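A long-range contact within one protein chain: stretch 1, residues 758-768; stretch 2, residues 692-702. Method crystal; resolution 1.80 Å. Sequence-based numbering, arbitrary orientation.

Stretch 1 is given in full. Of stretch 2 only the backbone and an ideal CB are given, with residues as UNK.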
# COMPACT_ATOMS: atom_id res chain seq x y z
N VAL A 758 -28.11 -0.44 14.06
CA VAL A 758 -28.72 -0.48 12.73
C VAL A 758 -27.65 -0.88 11.69
O VAL A 758 -27.85 -1.77 10.87
CB VAL A 758 -29.35 0.88 12.34
CG1 VAL A 758 -29.88 0.88 10.91
CG2 VAL A 758 -30.47 1.24 13.31
N ILE A 759 -26.51 -0.21 11.77
CA ILE A 759 -25.37 -0.51 10.88
C ILE A 759 -24.90 -1.95 11.02
O ILE A 759 -24.75 -2.66 10.01
CB ILE A 759 -24.16 0.40 11.14
CG1 ILE A 759 -24.46 1.88 10.85
CG2 ILE A 759 -22.92 -0.13 10.41
CD1 ILE A 759 -25.01 2.21 9.48
N ALA A 760 -24.65 -2.37 12.25
CA ALA A 760 -24.09 -3.68 12.50
C ALA A 760 -25.04 -4.79 12.10
O ALA A 760 -24.62 -5.79 11.52
CB ALA A 760 -23.70 -3.83 13.96
N THR A 761 -26.34 -4.62 12.40
CA THR A 761 -27.28 -5.65 12.02
C THR A 761 -27.47 -5.67 10.48
O THR A 761 -27.58 -6.74 9.91
CB THR A 761 -28.63 -5.53 12.78
OG1 THR A 761 -28.37 -5.49 14.19
CG2 THR A 761 -29.47 -6.76 12.52
N ALA A 762 -27.43 -4.51 9.81
CA ALA A 762 -27.53 -4.43 8.35
C ALA A 762 -26.36 -5.18 7.68
O ALA A 762 -26.55 -6.01 6.77
CB ALA A 762 -27.60 -2.99 7.89
N TYR A 763 -25.16 -4.94 8.19
CA TYR A 763 -23.98 -5.63 7.65
C TYR A 763 -23.96 -7.15 7.87
O TYR A 763 -23.53 -7.91 6.98
CB TYR A 763 -22.67 -4.94 8.08
CG TYR A 763 -22.10 -4.11 6.95
CD1 TYR A 763 -21.41 -4.73 5.91
CD2 TYR A 763 -22.27 -2.72 6.89
CE1 TYR A 763 -20.90 -4.01 4.85
CE2 TYR A 763 -21.75 -1.98 5.83
CZ TYR A 763 -21.04 -2.64 4.81
OH TYR A 763 -20.51 -1.97 3.71
N PHE A 764 -24.48 -7.60 9.01
CA PHE A 764 -24.63 -9.01 9.32
C PHE A 764 -25.53 -9.71 8.28
O PHE A 764 -25.15 -10.73 7.70
CB PHE A 764 -25.17 -9.14 10.78
CG PHE A 764 -25.41 -10.56 11.27
CD1 PHE A 764 -24.73 -11.67 10.75
CD2 PHE A 764 -26.29 -10.78 12.33
CE1 PHE A 764 -24.95 -12.94 11.25
CE2 PHE A 764 -26.50 -12.06 12.83
CZ PHE A 764 -25.84 -13.14 12.29
N ALA A 765 -26.72 -9.14 8.05
CA ALA A 765 -27.64 -9.63 7.02
C ALA A 765 -26.99 -9.65 5.65
O ALA A 765 -27.12 -10.65 4.94
CB ALA A 765 -28.89 -8.75 6.97
N HIS A 766 -26.32 -8.56 5.28
CA HIS A 766 -25.72 -8.44 3.96
C HIS A 766 -24.65 -9.52 3.74
O HIS A 766 -24.54 -10.09 2.63
CB HIS A 766 -25.09 -7.06 3.76
CG HIS A 766 -24.61 -6.79 2.36
ND1 HIS A 766 -25.44 -6.84 1.26
CD2 HIS A 766 -23.38 -6.46 1.90
CE1 HIS A 766 -24.75 -6.54 0.18
NE2 HIS A 766 -23.49 -6.31 0.53
N SER A 767 -23.84 -9.76 4.78
CA SER A 767 -22.86 -10.84 4.73
C SER A 767 -23.52 -12.22 4.55
O SER A 767 -23.02 -13.04 3.78
CB SER A 767 -21.95 -10.82 5.95
OG SER A 767 -21.03 -9.78 5.80
N ALA A 768 -24.64 -12.47 5.23
CA ALA A 768 -25.39 -13.71 5.03
C ALA A 768 -25.92 -13.84 3.60
O ALA A 768 -25.89 -14.93 3.01
CB ALA A 768 -26.55 -13.81 6.04
N UNK A 692 -15.74 -5.87 13.64
CA UNK A 692 -16.44 -4.63 13.44
C UNK A 692 -17.20 -4.62 12.13
O UNK A 692 -16.60 -4.76 11.04
CB UNK A 692 -15.46 -3.46 13.49
N UNK A 693 -18.51 -4.38 12.23
CA UNK A 693 -19.38 -4.20 11.06
C UNK A 693 -18.90 -3.16 10.05
O UNK A 693 -18.64 -2.02 10.42
CB UNK A 693 -20.78 -3.81 11.53
N UNK A 694 -18.86 -3.56 8.78
CA UNK A 694 -18.47 -2.69 7.67
C UNK A 694 -16.95 -2.67 7.50
O UNK A 694 -16.44 -2.13 6.52
CB UNK A 694 -18.99 -1.27 7.90
N UNK A 695 -16.25 -3.26 8.47
CA UNK A 695 -14.79 -3.34 8.43
C UNK A 695 -14.47 -4.82 8.15
O UNK A 695 -14.19 -5.18 7.01
CB UNK A 695 -14.15 -2.84 9.73
N UNK A 696 -14.61 -5.68 9.15
CA UNK A 696 -14.39 -7.12 9.01
C UNK A 696 -15.14 -7.71 7.84
O UNK A 696 -14.68 -8.71 7.25
CB UNK A 696 -14.80 -7.84 10.29
N UNK A 697 -16.27 -7.09 7.45
CA UNK A 697 -17.05 -7.56 6.30
C UNK A 697 -16.35 -7.51 4.94
O UNK A 697 -16.84 -8.10 3.98
CB UNK A 697 -18.33 -6.73 6.21
N UNK A 698 -15.19 -6.84 4.87
CA UNK A 698 -14.37 -6.88 3.68
C UNK A 698 -14.06 -8.31 3.26
O UNK A 698 -13.90 -8.58 2.07
CB UNK A 698 -13.07 -6.10 3.91
N UNK A 699 -13.94 -9.20 4.24
CA UNK A 699 -13.72 -10.65 3.99
C UNK A 699 -14.79 -11.32 3.13
O UNK A 699 -14.54 -12.37 2.54
CB UNK A 699 -13.64 -11.39 5.33
N UNK A 700 -16.00 -10.74 3.09
CA UNK A 700 -17.11 -11.18 2.25
C UNK A 700 -17.28 -10.30 1.00
O UNK A 700 -17.43 -10.80 -0.13
CB UNK A 700 -18.41 -11.18 3.06
N UNK A 701 -17.23 -8.98 1.18
CA UNK A 701 -17.59 -8.04 0.12
C UNK A 701 -16.50 -7.90 -0.93
O UNK A 701 -16.79 -7.65 -2.08
CB UNK A 701 -17.90 -6.67 0.72
N UNK A 702 -15.26 -8.04 -0.51
CA UNK A 702 -14.15 -7.90 -1.46
C UNK A 702 -14.04 -9.13 -2.42
O UNK A 702 -13.88 -8.95 -3.64
CB UNK A 702 -12.84 -7.72 -0.69

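Stretch 1 is a continuous helix, and it presents I759, A760, Y763, H766 and S767 to the second stretch, which begins as loop and turn and ends as helix.

At position 692 CA-to-CB points away, and the helix sets no constraint on the side chain; the residue is V692, which makes no contact across the interface.

Position 693 is the tightest. Its CA-to-CB bond points toward the helix, and the ideal CB already lies 3.4 Å from A760 CA and 4.1 Å from Y763 CB. A small residue suits such a close approach, and the deposited residue is A693. Its CB packs 3.8 Å from A760 CB and 4.4 Å from I759 CG2. Here the backbones approach closely, with A760 CA 5.0 Å from A693 CA.

At position 694 phi is 85°, which favours glycine, and the 3.5 Å between the ideal CB and Y763 CE2 leaves little room for a large side chain on that side. G694 places its CA 3.6 Å from the centroid of the Y763 ring, almost on the ring normal, in a CH-pi contact that uses the bare backbone as a surface for the aromatic face.

At 695 CA-to-CB points away from stretch 1 and 696 is out of reach, so stretch 1 says little about either. They are W695, which starts a type I turn ending at 698, and G696.

Position 697 points toward the helix, its ideal CB 3.7 Å from Y763 CD1 and 4.1 Å from S767 OG. A short polar side chain able to meet that hydroxyl would suit: serine, threonine, asparagine or aspartate. The residue is D697. S767 OG donates a hydrogen bond to D697 OD1 at 2.6 Å, while D697 OD2 accepts one from the backbone N of G694 at 2.8 Å.

CA-to-CB points away at 698 and 699 is out of reach, so stretch 1 does not limit the choice; the residues are A698 and G699.

Position 700 points toward the helix, with its ideal CB 4.0 Å from S767 OG. A medium-sized apolar or small polar residue could fit here. V700, with chi1 in the t well, brings CG2 to 3.6 Å from S767 OG.

At position 701 CA-to-CB also points toward the helix, but no atom of stretch 1 lies within 5.5 Å of the ideal CB, so a modest side chain has room. T701, in the p rotamer, extends CG2 to 4.3 Å from H766 CD2, at the edge of the imidazole. Position 702, V702, is out of reach.

Stretch 2 692-702: VAGWGDAGVTV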
# COMPACT_ATOMS: atom_id res chain seq x y z
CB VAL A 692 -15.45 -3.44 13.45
CG1 VAL A 692 -16.13 -2.15 12.99
CG2 VAL A 692 -14.78 -3.32 14.81
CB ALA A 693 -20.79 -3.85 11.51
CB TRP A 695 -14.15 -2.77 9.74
CG TRP A 695 -13.79 -1.29 9.58
CD1 TRP A 695 -12.51 -0.76 9.47
CD2 TRP A 695 -14.69 -0.20 9.40
NE1 TRP A 695 -12.58 0.59 9.29
CE2 TRP A 695 -13.89 0.97 9.23
CE3 TRP A 695 -16.09 -0.06 9.43
CZ2 TRP A 695 -14.46 2.23 9.06
CZ3 TRP A 695 -16.65 1.20 9.25
CH2 TRP A 695 -15.84 2.33 9.06
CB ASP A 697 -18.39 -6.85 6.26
CG ASP A 697 -19.21 -7.17 7.48
OD1 ASP A 697 -19.75 -8.31 7.55
OD2 ASP A 697 -19.24 -6.31 8.39
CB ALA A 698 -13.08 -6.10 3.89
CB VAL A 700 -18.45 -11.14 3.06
CG1 VAL A 700 -19.50 -11.99 2.33
CG2 VAL A 700 -18.23 -11.59 4.49
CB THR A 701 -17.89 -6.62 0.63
OG1 THR A 701 -16.75 -6.12 1.33
CG2 THR A 701 -19.09 -6.61 1.61
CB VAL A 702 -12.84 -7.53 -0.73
CG1 VAL A 702 -11.71 -7.45 -1.73
CG2 VAL A 702 -12.97 -6.14 -0.06
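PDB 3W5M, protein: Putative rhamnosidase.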